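Local coordinates for uncharacterized protein DSY3957 (Desulfitobacterium hafniense, PDB 3HXL) that is a phage tail sheath protein, of the myoviridae tail sheath family, that probably forms part of the contractile sheath around a phage-type tail tube, at residues G93-V98 and T104-W109; R222-D225 and I231-V234; A305-Q308 and F312-T315. All blocks are in the same frame, centred on the assembly; numbering follows the deposited sequence.

Contact 1. Residues G93-V98 and T104-W109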
ATOM      1  N   GLY A  93       2.902 -21.075   4.605  1.00 23.65           N
ATOM      2  CA  GLY A  93       2.019 -22.060   5.205  1.00 21.25           C
ATOM      3  C   GLY A  93       2.229 -23.480   4.712  1.00 26.31           C
ATOM      4  O   GLY A  93       3.204 -23.772   4.020  1.00 28.52           O
ATOM      5  N   THR A  94       1.310 -24.370   5.082  1.00 29.31           N
ATOM      6  CA  THR A  94       1.379 -25.770   4.667  1.00 31.72           C
ATOM      7  C   THR A  94       0.198 -26.106   3.757  1.00 25.84           C
ATOM      8  O   THR A  94      -0.948 -25.775   4.062  1.00 24.70           O
ATOM      9  CB  THR A  94       1.353 -26.720   5.883  1.00 32.60           C
ATOM     10  OG1 THR A  94       2.508 -26.485   6.699  1.00 27.73           O
ATOM     11  CG2 THR A  94       1.355 -28.173   5.424  1.00 34.87           C
ATOM     12  N   LYS A  95       0.494 -26.766   2.641  1.00 31.67           N
ATOM     13  CA  LYS A  95      -0.522 -27.144   1.663  1.00 26.36           C
ATOM     14  C   LYS A  95      -1.401 -28.298   2.123  1.00 32.65           C
ATOM     15  O   LYS A  95      -0.904 -29.330   2.582  1.00 27.54           O
ATOM     16  CB  LYS A  95       0.150 -27.517   0.336  1.00 20.00           C
ATOM     17  CG  LYS A  95       0.922 -26.370  -0.302  1.00 23.24           C
ATOM     18  CD  LYS A  95       1.603 -26.788  -1.591  1.00 19.71           C
ATOM     19  CE  LYS A  95       2.302 -25.614  -2.245  1.00 18.56           C
ATOM     20  NZ  LYS A  95       2.935 -25.994  -3.532  1.00 25.82           N
ATOM     21  N   ALA A  96      -2.711 -28.123   2.005  1.00 25.31           N
ATOM     22  CA  ALA A  96      -3.632 -29.181   2.386  1.00 30.65           C
ATOM     23  C   ALA A  96      -3.614 -30.201   1.259  1.00 30.78           C
ATOM     24  O   ALA A  96      -3.264 -29.876   0.122  1.00 25.64           O
ATOM     25  CB  ALA A  96      -5.037 -28.626   2.569  1.00 29.99           C
ATOM     26  N   ALA A  97      -3.985 -31.436   1.568  1.00 27.45           N
ATOM     27  CA  ALA A  97      -3.990 -32.472   0.549  1.00 26.07           C
ATOM     28  C   ALA A  97      -4.803 -33.681   0.984  1.00 28.40           C
ATOM     29  O   ALA A  97      -5.206 -33.792   2.140  1.00 27.50           O
ATOM     30  CB  ALA A  97      -2.558 -32.891   0.232  1.00 21.21           C
ATOM     31  N   VAL A  98      -5.051 -34.576   0.035  1.00 33.50           N
ATOM     32  CA  VAL A  98      -5.805 -35.794   0.297  1.00 29.23           C
ATOM     33  C   VAL A  98      -5.470 -36.798  -0.801  1.00 29.68           C
ATOM     34  O   VAL A  98      -5.200 -36.414  -1.941  1.00 27.03           O
ATOM     35  CB  VAL A  98      -7.338 -35.519   0.315  1.00 32.79           C
ATOM     36  CG1 VAL A  98      -7.826 -35.115  -1.072  1.00 30.81           C
ATOM     37  CG2 VAL A  98      -8.085 -36.750   0.815  1.00 30.70           C
ATOM     38  N   THR A 104      -3.582 -38.151  -5.849  1.00 25.30           N
ATOM     39  CA  THR A 104      -3.301 -37.258  -4.740  1.00 24.05           C
ATOM     40  C   THR A 104      -3.660 -35.871  -5.241  1.00 24.40           C
ATOM     41  O   THR A 104      -3.302 -35.493  -6.359  1.00 25.83           O
ATOM     42  CB  THR A 104      -1.819 -37.308  -4.317  1.00 26.11           C
ATOM     43  OG1 THR A 104      -1.559 -38.534  -3.617  1.00 29.86           O
ATOM     44  CG2 THR A 104      -1.489 -36.137  -3.401  1.00 29.46           C
ATOM     45  N   VAL A 105      -4.412 -35.139  -4.425  1.00 26.48           N
ATOM     46  CA  VAL A 105      -4.842 -33.784  -4.753  1.00 25.37           C
ATOM     47  C   VAL A 105      -4.240 -32.871  -3.693  1.00 20.43           C
ATOM     48  O   VAL A 105      -4.492 -33.044  -2.499  1.00 26.55           O
ATOM     49  CB  VAL A 105      -6.375 -33.643  -4.703  1.00 28.01           C
ATOM     50  CG1 VAL A 105      -6.786 -32.262  -5.201  1.00 27.11           C
ATOM     51  CG2 VAL A 105      -7.021 -34.730  -5.541  1.00 26.87           C
ATOM     52  N   THR A 106      -3.448 -31.906  -4.141  1.00 23.72           N
ATOM     53  CA  THR A 106      -2.776 -30.979  -3.245  1.00 27.01           C
ATOM     54  C   THR A 106      -3.130 -29.530  -3.573  1.00 25.59           C
ATOM     55  O   THR A 106      -3.156 -29.139  -4.742  1.00 22.04           O
ATOM     56  CB  THR A 106      -1.250 -31.166  -3.351  1.00 31.54           C
ATOM     57  OG1 THR A 106      -0.939 -32.561  -3.221  1.00 21.05           O
ATOM     58  CG2 THR A 106      -0.532 -30.382  -2.267  1.00 25.38           C
ATOM     59  N   ALA A 107      -3.410 -28.748  -2.535  1.00 23.80           N
ATOM     60  CA  ALA A 107      -3.754 -27.338  -2.696  1.00 25.08           C
ATOM     61  C   ALA A 107      -2.663 -26.609  -3.476  1.00 24.84           C
ATOM     62  O   ALA A 107      -1.480 -26.938  -3.364  1.00 20.71           O
ATOM     63  CB  ALA A 107      -3.938 -26.692  -1.329  1.00 23.84           C
ATOM     64  N   LYS A 108      -3.065 -25.617  -4.265  1.00 20.76           N
ATOM     65  CA  LYS A 108      -2.119 -24.844  -5.063  1.00 22.03           C
ATOM     66  C   LYS A 108      -1.194 -24.030  -4.163  1.00 21.59           C
ATOM     67  O   LYS A 108      -0.001 -23.899  -4.439  1.00 19.73           O
ATOM     68  CB  LYS A 108      -2.871 -23.906  -6.013  1.00 26.61           C
ATOM     69  CG  LYS A 108      -1.978 -23.149  -6.989  1.00 29.91           C
ATOM     70  CD  LYS A 108      -2.809 -22.315  -7.951  1.00 28.03           C
ATOM     71  CE  LYS A 108      -1.942 -21.579  -8.964  1.00 36.68           C
ATOM     72  NZ  LYS A 108      -2.783 -20.758  -9.881  1.00 35.22           N
ATOM     73  N   TRP A 109      -1.757 -23.481  -3.091  1.00 25.37           N
ATOM     74  CA  TRP A 109      -0.995 -22.675  -2.140  1.00 26.27           C
ATOM     75  C   TRP A 109      -1.184 -23.230  -0.733  1.00 23.25           C
ATOM     76  O   TRP A 109      -2.197 -23.860  -0.434  1.00 22.66           O
ATOM     77  CB  TRP A 109      -1.463 -21.207  -2.162  1.00 20.53           C
ATOM     78  CG  TRP A 109      -1.319 -20.516  -3.494  1.00 18.74           C
ATOM     79  CD1 TRP A 109      -2.321 -19.966  -4.249  1.00 20.00           C
ATOM     80  CD2 TRP A 109      -0.105 -20.313  -4.233  1.00 16.35           C
ATOM     81  NE1 TRP A 109      -1.806 -19.440  -5.411  1.00 17.54           N
ATOM     82  CE2 TRP A 109      -0.452 -19.643  -5.427  1.00 18.47           C
ATOM     83  CE3 TRP A 109       1.239 -20.642  -4.003  1.00 19.56           C
ATOM     84  CZ2 TRP A 109       0.503 -19.290  -6.389  1.00 20.75           C
ATOM     85  CZ3 TRP A 109       2.186 -20.291  -4.959  1.00 20.18           C
ATOM     86  CH2 TRP A 109       1.813 -19.623  -6.140  1.00 27.28           C
TER
HETATM   87  O   HOH W   1       0.764 -27.242  -4.932  1.00 24.32           O
HETATM   88  O   HOH W   2      -3.553 -25.335   1.332  1.00 29.82           O

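Contact 2. Residues R222-D225 and I231-V234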
ATOM      1  N   ARG A 222      15.484   5.872   6.424  1.00 16.40           N
ATOM      2  CA  ARG A 222      16.516   5.574   5.441  1.00 19.51           C
ATOM      3  C   ARG A 222      16.062   5.925   4.030  1.00 17.87           C
ATOM      4  O   ARG A 222      16.768   6.623   3.294  1.00 18.74           O
ATOM      5  CB  ARG A 222      16.915   4.093   5.507  1.00 15.42           C
ATOM      6  CG  ARG A 222      18.042   3.734   4.544  1.00 23.87           C
ATOM      7  CD  ARG A 222      18.650   2.378   4.876  1.00 24.75           C
ATOM      8  NE  ARG A 222      17.662   1.296   4.842  1.00 29.47           N
ATOM      9  CZ  ARG A 222      17.149   0.776   3.732  1.00 24.35           C
ATOM     10  NH1 ARG A 222      16.261  -0.204   3.815  1.00 29.65           N
ATOM     11  NH2 ARG A 222      17.526   1.227   2.542  1.00 23.55           N
ATOM     12  N   LEU A 223      14.890   5.446   3.634  1.00 15.93           N
ATOM     13  CA  LEU A 223      14.420   5.776   2.296  1.00 17.75           C
ATOM     14  C   LEU A 223      14.237   7.281   2.127  1.00 15.82           C
ATOM     15  O   LEU A 223      14.761   7.872   1.183  1.00 18.52           O
ATOM     16  CB  LEU A 223      13.106   5.051   1.975  1.00 23.40           C
ATOM     17  CG  LEU A 223      13.228   3.699   1.255  1.00 20.15           C
ATOM     18  CD1 LEU A 223      13.915   2.670   2.152  1.00 23.25           C
ATOM     19  CD2 LEU A 223      11.833   3.210   0.875  1.00 15.74           C
ATOM     20  N   ARG A 224      13.520   7.908   3.057  1.00 17.34           N
ATOM     21  CA  ARG A 224      13.253   9.344   2.967  1.00 18.07           C
ATOM     22  C   ARG A 224      14.459  10.272   2.999  1.00 27.05           C
ATOM     23  O   ARG A 224      14.611  11.150   2.140  1.00 24.68           O
ATOM     24  CB  ARG A 224      12.301   9.793   4.083  1.00 12.74           C
ATOM     25  CG  ARG A 224      10.902   9.229   4.012  1.00 14.53           C
ATOM     26  CD  ARG A 224      10.061   9.763   5.162  1.00 13.54           C
ATOM     27  NE  ARG A 224       9.948  11.215   5.101  1.00 18.27           N
ATOM     28  CZ  ARG A 224       9.058  11.866   4.355  1.00 21.94           C
ATOM     29  NH1 ARG A 224       8.192  11.188   3.614  1.00 12.30           N
ATOM     30  NH2 ARG A 224       9.056  13.197   4.325  1.00 17.89           N
ATOM     31  N   ASP A 225      15.325  10.086   3.983  1.00 21.58           N
ATOM     32  CA  ASP A 225      16.446  10.992   4.115  1.00 23.65           C
ATOM     33  C   ASP A 225      17.816  10.534   3.652  1.00 21.94           C
ATOM     34  O   ASP A 225      18.740  11.339   3.569  1.00 23.32           O
ATOM     35  CB  ASP A 225      16.478  11.495   5.554  1.00 25.00           C
ATOM     36  CG  ASP A 225      15.147  12.126   5.960  1.00 30.98           C
ATOM     37  OD1 ASP A 225      14.525  12.791   5.098  1.00 27.71           O
ATOM     38  OD2 ASP A 225      14.726  11.965   7.119  1.00 21.64           O
ATOM     39  N   ILE A 231       8.434   8.466   1.241  1.00 14.59           N
ATOM     40  CA  ILE A 231       7.300   7.587   1.505  1.00 11.63           C
ATOM     41  C   ILE A 231       6.958   7.701   2.992  1.00 12.25           C
ATOM     42  O   ILE A 231       7.678   8.351   3.748  1.00 15.96           O
ATOM     43  CB  ILE A 231       7.655   6.106   1.191  1.00 17.70           C
ATOM     44  CG1 ILE A 231       8.876   5.673   2.008  1.00 25.23           C
ATOM     45  CG2 ILE A 231       7.964   5.928  -0.292  1.00 18.46           C
ATOM     46  CD1 ILE A 231       8.531   5.025   3.331  1.00 23.98           C
ATOM     47  N   GLN A 232       5.856   7.085   3.406  1.00 14.26           N
ATOM     48  CA  GLN A 232       5.476   7.080   4.812  1.00 19.20           C
ATOM     49  C   GLN A 232       5.020   5.691   5.226  1.00 16.77           C
ATOM     50  O   GLN A 232       4.555   4.899   4.401  1.00 14.64           O
ATOM     51  CB  GLN A 232       4.343   8.076   5.109  1.00 18.78           C
ATOM     52  CG  GLN A 232       4.758   9.555   5.178  1.00 12.98           C
ATOM     53  CD  GLN A 232       3.589  10.459   5.579  1.00 14.99           C
ATOM     54  OE1 GLN A 232       2.570  10.518   4.885  1.00 14.35           O
ATOM     55  NE2 GLN A 232       3.734  11.164   6.701  1.00 10.25           N
ATOM     56  N   VAL A 233       5.177   5.403   6.512  1.00 12.19           N
ATOM     57  CA  VAL A 233       4.748   4.141   7.085  1.00 12.70           C
ATOM     58  C   VAL A 233       3.702   4.493   8.134  1.00 11.78           C
ATOM     59  O   VAL A 233       3.850   5.476   8.865  1.00 14.35           O
ATOM     60  CB  VAL A 233       5.917   3.384   7.782  1.00 12.35           C
ATOM     61  CG1 VAL A 233       6.993   3.044   6.768  1.00 10.87           C
ATOM     62  CG2 VAL A 233       6.479   4.221   8.909  1.00 17.76           C
ATOM     63  N   VAL A 234       2.641   3.695   8.179  1.00 14.47           N
ATOM     64  CA  VAL A 234       1.548   3.894   9.118  1.00 10.81           C
ATOM     65  C   VAL A 234       1.535   2.742  10.116  1.00 12.67           C
ATOM     66  O   VAL A 234       1.289   1.587   9.755  1.00 13.37           O
ATOM     67  CB  VAL A 234       0.187   3.937   8.393  1.00 14.17           C
ATOM     68  CG1 VAL A 234      -0.935   4.156   9.403  1.00 16.18           C
ATOM     69  CG2 VAL A 234       0.198   5.056   7.349  1.00  8.34           C
TER

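Contact 3. Residues A305-Q308 and F312-T315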
ATOM      1  N   ALA A 305      -3.977  15.604  24.719  1.00 19.88           N
ATOM      2  CA  ALA A 305      -2.728  14.969  25.111  1.00 20.97           C
ATOM      3  C   ALA A 305      -2.210  14.088  23.979  1.00 22.94           C
ATOM      4  O   ALA A 305      -1.012  14.054  23.704  1.00 19.40           O
ATOM      5  CB  ALA A 305      -2.941  14.132  26.367  1.00 23.24           C
ATOM      6  N   ALA A 306      -3.125  13.379  23.324  1.00 19.85           N
ATOM      7  CA  ALA A 306      -2.769  12.482  22.230  1.00 21.64           C
ATOM      8  C   ALA A 306      -2.220  13.247  21.030  1.00 18.02           C
ATOM      9  O   ALA A 306      -1.248  12.821  20.410  1.00 16.61           O
ATOM     10  CB  ALA A 306      -3.987  11.663  21.820  1.00 19.82           C
ATOM     11  N   LEU A 307      -2.858  14.364  20.696  1.00 17.06           N
ATOM     12  CA  LEU A 307      -2.410  15.184  19.577  1.00 17.89           C
ATOM     13  C   LEU A 307      -1.030  15.733  19.908  1.00 21.32           C
ATOM     14  O   LEU A 307      -0.112  15.700  19.088  1.00 17.80           O
ATOM     15  CB  LEU A 307      -3.385  16.342  19.336  1.00 19.82           C
ATOM     16  CG  LEU A 307      -4.786  15.980  18.831  1.00 21.03           C
ATOM     17  CD1 LEU A 307      -5.652  17.234  18.768  1.00 17.32           C
ATOM     18  CD2 LEU A 307      -4.683  15.336  17.446  1.00 19.57           C
ATOM     19  N   GLN A 308      -0.886  16.237  21.128  1.00 20.15           N
ATOM     20  CA  GLN A 308       0.385  16.788  21.573  1.00 22.41           C
ATOM     21  C   GLN A 308       1.468  15.714  21.504  1.00 16.42           C
ATOM     22  O   GLN A 308       2.648  16.017  21.339  1.00 16.17           O
ATOM     23  CB  GLN A 308       0.259  17.305  23.007  1.00 22.64           C
ATOM     24  CG  GLN A 308       1.522  17.951  23.537  1.00 43.46           C
ATOM     25  CD  GLN A 308       1.354  18.438  24.957  1.00 54.04           C
ATOM     26  OE1 GLN A 308       0.452  19.223  25.253  1.00 53.22           O
ATOM     27  NE2 GLN A 308       2.223  17.973  25.849  1.00 56.63           N
ATOM     28  N   PHE A 312      -2.330   9.983  15.611  1.00 15.28           N
ATOM     29  CA  PHE A 312      -3.379  10.055  14.597  1.00 15.25           C
ATOM     30  C   PHE A 312      -4.540   9.280  15.241  1.00 17.78           C
ATOM     31  O   PHE A 312      -4.415   8.087  15.522  1.00 16.43           O
ATOM     32  CB  PHE A 312      -2.884   9.369  13.310  1.00 15.69           C
ATOM     33  CG  PHE A 312      -3.816   9.512  12.129  1.00 13.74           C
ATOM     34  CD1 PHE A 312      -5.022   8.816  12.086  1.00 20.38           C
ATOM     35  CD2 PHE A 312      -3.487  10.350  11.063  1.00 16.25           C
ATOM     36  CE1 PHE A 312      -5.892   8.953  10.999  1.00 19.03           C
ATOM     37  CE2 PHE A 312      -4.347  10.495   9.972  1.00 12.03           C
ATOM     38  CZ  PHE A 312      -5.549   9.796   9.941  1.00 16.28           C
ATOM     39  N   LEU A 313      -5.657   9.959  15.488  1.00 12.53           N
ATOM     40  CA  LEU A 313      -6.794   9.320  16.132  1.00 15.81           C
ATOM     41  C   LEU A 313      -8.145   9.740  15.560  1.00 14.82           C
ATOM     42  O   LEU A 313      -8.276  10.808  14.960  1.00 15.74           O
ATOM     43  CB  LEU A 313      -6.770   9.637  17.629  1.00 17.26           C
ATOM     44  CG  LEU A 313      -6.924  11.127  17.950  1.00 22.66           C
ATOM     45  CD1 LEU A 313      -8.364  11.419  18.376  1.00 23.78           C
ATOM     46  CD2 LEU A 313      -5.969  11.509  19.064  1.00 29.71           C
ATOM     47  N   PHE A 314      -9.143   8.886  15.770  1.00 13.37           N
ATOM     48  CA  PHE A 314     -10.500   9.133  15.302  1.00 15.96           C
ATOM     49  C   PHE A 314     -11.368   9.612  16.454  1.00 23.04           C
ATOM     50  O   PHE A 314     -11.181   9.199  17.600  1.00 17.78           O
ATOM     51  CB  PHE A 314     -11.098   7.843  14.733  1.00 11.71           C
ATOM     52  CG  PHE A 314     -10.324   7.279  13.583  1.00 21.39           C
ATOM     53  CD1 PHE A 314     -10.472   7.809  12.303  1.00 16.72           C
ATOM     54  CD2 PHE A 314      -9.419   6.240  13.782  1.00 17.84           C
ATOM     55  CE1 PHE A 314      -9.721   7.321  11.244  1.00 16.43           C
ATOM     56  CE2 PHE A 314      -8.663   5.745  12.726  1.00 17.45           C
ATOM     57  CZ  PHE A 314      -8.815   6.283  11.454  1.00 19.27           C
ATOM     58  N   THR A 315     -12.317  10.486  16.138  1.00 13.80           N
ATOM     59  CA  THR A 315     -13.242  11.018  17.127  1.00 19.16           C
ATOM     60  C   THR A 315     -14.651  10.840  16.571  1.00 21.00           C
ATOM     61  O   THR A 315     -14.902  11.121  15.393  1.00 15.53           O
ATOM     62  CB  THR A 315     -12.970  12.522  17.395  1.00 19.61           C
ATOM     63  OG1 THR A 315     -11.642  12.683  17.911  1.00 20.25           O
ATOM     64  CG2 THR A 315     -13.973  13.080  18.401  1.00 20.36           C
TER

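Contact 1. Residues G93-V98 and T104-W109
Ala96 and Val98 of residues 93-98 face Ala107 and Val105 of residues 104-109, and three backbone hydrogen bonds join them. Ala107 N donates to Ala96 O at 2.9 Å in an almost straight bond, 178° at the hydrogen. Val98 and Val105 form a reciprocal pair: Val105 N lies 2.9 Å from Val98 O, and Val98 N lies 3.0 Å from Val105 O, the latter bond more bent at 147°. Val105 O has a second, weaker approach from the CA-H of Ala97, with CA 3.1 Å away. Residues 97-100 and 103-107 are the arms of an antiparallel beta hairpin in the beta-sandwich region of the sheath protein. Ala97 and Thr106 are its non-hydrogen-bonded pair, and their backbone polar groups turn outward, to Ile176 and Ile160 respectively. Beyond the regular ladder, water takes over. One molecule accepts from Ala96 N at 3.0 Å and donates to Trp109 O at 2.7 Å; another accepts from Lys95 NZ at 2.9 Å and donates to Ala107 O at 2.8 Å. Lys95 gets there with CG anti to its own carbonyl carbon (chi1 -62°) and an extended chain, whose methylenes run past the carbonyls of Ala107 and Lys108. The side chains of Val98 and Val105 lie side by side on the face opposite Ala97 and Thr106. Thr104 OG1 is hydrogen-bonded to Thr99 OG1.

Contact 2. Residues R222-D225 and I231-V234
Arg224 and Leu223, neighbours on the helix, take hold of Ile231 in two ways: the arginine at its backbone carbonyl, the leucine at its side chain. The arginine chain leaves the helix extended, then bends at chi3 (61°), which swings the guanidinium edge onto the strand's entrance. NH1 donates to Ile231 O at 2.9 Å, with 163° at the hydrogen. The oxygen lies near the guanidinium plane, but the donor stands 46° out of the carbonyl plane, so the bond is straight from the arginine's side and oblique from the carbonyl's. Chi1 and chi2 have already brought CD of Arg224 to 3.1 Å from Ile231 O. NH1 also forms a salt bridge with Asp351 of helix 344-364, so one buried nitrogen serves two acceptors, and the carboxylate probably offsets the buried charge. Beside the polar bond, the Leu223 and Ile231 side chains cross obliquely, meeting where CD2 of Leu223 comes within 4.0 Å of CG1 of Ile231. Gln232, next along, only brings CG alongside NH1. Its backbone pairs with Asn201 and Ile203, placing the contact in a beta-alpha-beta unit: helix 210-227 packs against the start of strand 232-236, which runs parallel to strand 202-204 in the subtilisin-like domain.

Contact 3. Residues A305-Q308 and F312-T315
Leu313 meets Ala306 through its first torsion: at chi1 63° its CG sits between the backbone N and the carbonyl carbon, the crowded position. Its second torsion, 101°, lies off the staggered values, and together the two carry CD2 toward the helix. That methyl ends 3.4 Å from CB of Ala306, closer than two methyl carbons normally approach. The short approach and the unstaggered torsion occur in the same side chain, consistent with a locally strained fit. On the helix, Ala306 needs no torsion to take part, because its CB already points toward the other segment. Leu307 arrives differently. Its CG is anti to its carbonyl carbon (chi1 -68°), and although its CB does not aim at Leu313, the end of the side chain curves in until CD2 of Leu307 is 4.3 Å from CD2 of Leu313. One methyl of Leu313 thus serves both helix residues, and the contact is apolar throughout. The other methyl, CD1, lies along its own segment on the side of Thr315, 3.5 Å from OG1 of Thr315, a hydroxyl hydrogen-bonded to Glu324. The backbones stay well separated: CA of Leu307 and CA of Phe312 are 7.2 Å apart. Phe312 points away from the helix, and CZ of Phe314 lies in the plane of its ring, at the edge, 4.0 Å from CE1 of Phe312; both rings pack on helix 263-276. Leu313 thus points to helix 300-308, while the two phenylalanines turn to helix 263-276. This is a short helix-turn-strand connection within the subtilisin-like domain, in which helix 300-308 packs, at Leu313, beside the first strand of the antiparallel beta hairpin 314-317 and 320-323.

The three contacts follow one another along the chain without interleaving, and none touches another. Contact 1 stands apart in the beta-sandwich region, its centre 38 Å from that of contact 2 and 46 Å from that of contact 3, and 29 Å from the centre of the chain. Contacts 2 and 3 share the subtilisin-like region: their centres are 22 Å apart, but their nearest atoms come within about 7 Å. Strand 246-255 connects these two, since it pairs with strand 232-236 while the backbone of Phe312 is hydrogen-bonded to Ser248 and Lys250 on it. Helix 263-276 also touches side chains from both contacts.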